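Local coordinates for L0028 (Mitochondria associated protein) (Escherichia coli, PDB 3GCG) that probably acts as a secreted bacterial effector that switches on host Rho-family GTPases by promoting guanine nucleotide exchange, at residues 123-126 and 127-131. Sequence-based numbering, arbitrary orientation.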
ATOM      1  N   ASP B 123     -16.167  12.469 -13.435  1.00 56.43           N
ATOM      2  CA  ASP B 123     -16.891  12.234 -12.204  1.00 52.90           C
ATOM      3  C   ASP B 123     -15.627  11.840 -11.448  1.00 49.72           C
ATOM      4  O   ASP B 123     -15.024  10.813 -11.758  1.00 49.71           O
ATOM      5  CB  ASP B 123     -17.822  11.031 -12.378  1.00 54.22           C
ATOM      6  CG  ASP B 123     -18.372  10.516 -11.066  1.00 56.21           C
ATOM      7  OD1 ASP B 123     -18.993  11.306 -10.324  1.00 57.87           O
ATOM      8  OD2 ASP B 123     -18.187   9.314 -10.781  1.00 57.60           O
ATOM      9  N   PRO B 124     -15.179  12.671 -10.493  1.00 45.72           N
ATOM     10  CA  PRO B 124     -13.957  12.319  -9.759  1.00 41.94           C
ATOM     11  C   PRO B 124     -13.739  10.817  -9.591  1.00 38.29           C
ATOM     12  O   PRO B 124     -12.619  10.327  -9.734  1.00 37.10           O
ATOM     13  CB  PRO B 124     -14.117  13.060  -8.424  1.00 43.25           C
ATOM     14  CG  PRO B 124     -15.605  13.364  -8.347  1.00 45.89           C
ATOM     15  CD  PRO B 124     -15.936  13.703  -9.771  1.00 45.29           C
ATOM     16  N   ILE B 125     -14.818  10.089  -9.321  1.00 33.90           N
ATOM     17  CA  ILE B 125     -14.741   8.646  -9.141  1.00 31.99           C
ATOM     18  C   ILE B 125     -14.426   7.883 -10.431  1.00 31.00           C
ATOM     19  O   ILE B 125     -13.496   7.076 -10.471  1.00 30.72           O
ATOM     20  CB  ILE B 125     -16.055   8.099  -8.548  1.00 30.88           C
ATOM     21  CG1 ILE B 125     -16.349   8.796  -7.220  1.00 31.63           C
ATOM     22  CG2 ILE B 125     -15.950   6.593  -8.331  1.00 30.35           C
ATOM     23  CD1 ILE B 125     -15.226   8.694  -6.202  1.00 31.46           C
ATOM     24  N   THR B 126     -15.202   8.127 -11.480  1.00 29.05           N
ATOM     25  CA  THR B 126     -14.986   7.446 -12.748  1.00 29.23           C
ATOM     26  C   THR B 126     -13.575   7.714 -13.267  1.00 27.13           C
ATOM     27  O   THR B 126     -12.909   6.803 -13.764  1.00 24.78           O
ATOM     28  CB  THR B 126     -16.022   7.892 -13.808  1.00 30.98           C
ATOM     29  OG1 THR B 126     -17.338   7.543 -13.359  1.00 33.53           O
ATOM     30  CG2 THR B 126     -15.754   7.203 -15.143  1.00 32.25           C
ATOM     31  N   ARG B 127     -13.126   8.959 -13.150  1.00 25.20           N
ATOM     32  CA  ARG B 127     -11.786   9.323 -13.588  1.00 26.06           C
ATOM     33  C   ARG B 127     -10.755   8.517 -12.798  1.00 24.13           C
ATOM     34  O   ARG B 127      -9.809   7.976 -13.362  1.00 24.50           O
ATOM     35  CB  ARG B 127     -11.538  10.819 -13.373  1.00 29.00           C
ATOM     36  CG  ARG B 127     -10.180  11.115 -12.731  1.00 36.13           C
ATOM     37  CD  ARG B 127      -9.224  11.851 -13.657  1.00 38.77           C
ATOM     38  NE  ARG B 127      -7.829  11.565 -13.318  1.00 42.36           N
ATOM     39  CZ  ARG B 127      -6.793  12.272 -13.756  1.00 42.33           C
ATOM     40  NH1 ARG B 127      -6.996  13.314 -14.539  1.00 42.57           N
ATOM     41  NH2 ARG B 127      -5.556  11.928 -13.435  1.00 42.03           N
ATOM     42  N   PHE B 128     -10.952   8.442 -11.486  1.00 22.13           N
ATOM     43  CA  PHE B 128     -10.043   7.712 -10.613  1.00 21.78           C
ATOM     44  C   PHE B 128      -9.982   6.227 -10.976  1.00 21.30           C
ATOM     45  O   PHE B 128      -8.904   5.656 -11.077  1.00 20.64           O
ATOM     46  CB  PHE B 128     -10.471   7.867  -9.149  1.00 18.34           C
ATOM     47  CG  PHE B 128      -9.476   7.322  -8.161  1.00 17.05           C
ATOM     48  CD1 PHE B 128      -8.501   8.152  -7.600  1.00 15.04           C
ATOM     49  CD2 PHE B 128      -9.521   5.984  -7.773  1.00 14.16           C
ATOM     50  CE1 PHE B 128      -7.585   7.654  -6.660  1.00 14.96           C
ATOM     51  CE2 PHE B 128      -8.605   5.471  -6.832  1.00 15.91           C
ATOM     52  CZ  PHE B 128      -7.640   6.307  -6.274  1.00 12.90           C
ATOM     53  N   ASN B 129     -11.136   5.602 -11.164  1.00 23.26           N
ATOM     54  CA  ASN B 129     -11.146   4.187 -11.519  1.00 24.35           C
ATOM     55  C   ASN B 129     -10.446   3.971 -12.857  1.00 22.51           C
ATOM     56  O   ASN B 129      -9.705   3.010 -13.034  1.00 22.79           O
ATOM     57  CB  ASN B 129     -12.578   3.656 -11.555  1.00 23.23           C
ATOM     58  CG  ASN B 129     -13.206   3.621 -10.178  1.00 27.87           C
ATOM     59  OD1 ASN B 129     -12.509   3.753  -9.164  1.00 28.34           O
ATOM     60  ND2 ASN B 129     -14.521   3.437 -10.126  1.00 27.27           N
ATOM     61  N   THR B 130     -10.675   4.882 -13.791  1.00 24.06           N
ATOM     62  CA  THR B 130     -10.040   4.812 -15.098  1.00 23.25           C
ATOM     63  C   THR B 130      -8.537   4.905 -14.875  1.00 23.67           C
ATOM     64  O   THR B 130      -7.763   4.177 -15.500  1.00 23.16           O
ATOM     65  CB  THR B 130     -10.535   5.974 -16.010  1.00 25.36           C
ATOM     66  OG1 THR B 130     -11.882   5.703 -16.424  1.00 26.49           O
ATOM     67  CG2 THR B 130      -9.645   6.134 -17.244  1.00 23.12           C
ATOM     68  N   GLN B 131      -8.120   5.784 -13.964  1.00 21.29           N
ATOM     69  CA  GLN B 131      -6.699   5.930 -13.676  1.00 20.49           C
ATOM     70  C   GLN B 131      -6.097   4.631 -13.152  1.00 19.55           C
ATOM     71  O   GLN B 131      -5.027   4.207 -13.603  1.00 15.65           O
ATOM     72  CB  GLN B 131      -6.448   7.030 -12.640  1.00 20.04           C
ATOM     73  CG  GLN B 131      -4.982   7.108 -12.205  1.00 18.57           C
ATOM     74  CD  GLN B 131      -4.750   8.015 -11.010  1.00 19.35           C
ATOM     75  OE1 GLN B 131      -5.196   7.725  -9.901  1.00 17.90           O
ATOM     76  NE2 GLN B 131      -4.042   9.121 -11.232  1.00 16.91           N
TER
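Thr-126 O receives two donors from Thr-130: the backbone N at 2.9 Å and the hydroxyl OG1 at 3.1 Å, which arrive from opposite faces of the carbonyl plane. Thr-130 can spend both on one acceptor because its OG1 sits beside its own backbone N, anti to the carbonyl carbon (chi1 -73°). Thr-126 plays a similar double role one turn earlier. Its N and OG1 both donate to Asp-123 OD2, at 3.3 and 3.2 Å; the amide comes from above the carboxylate plane, the hydroxyl on the anti side and much nearer that plane. Asp-123 is thus the N-cap of helix 124-146, its carboxylate accepting an amide of the first turn, while its own carbonyl O starts the i to i+4 series by taking Arg-127 N at 3.0 Å. Pro-124 O then accepts Phe-128 N, and Ile-125 O accepts Asn-129 N at 2.9 Å in a nearly straight bond (167°). Beside this last bond, Ile-125 and Asn-129 run side by side, with CG2 of the isoleucine 3.9 Å from ND2 of the amide. The Arg-127 side chain bends away to helix 108-118, where NH1 forms a salt bridge with Asp-115. Pro-124, Ile-125 and Phe-128 also pack against side chains of the partner protein chain in the complex.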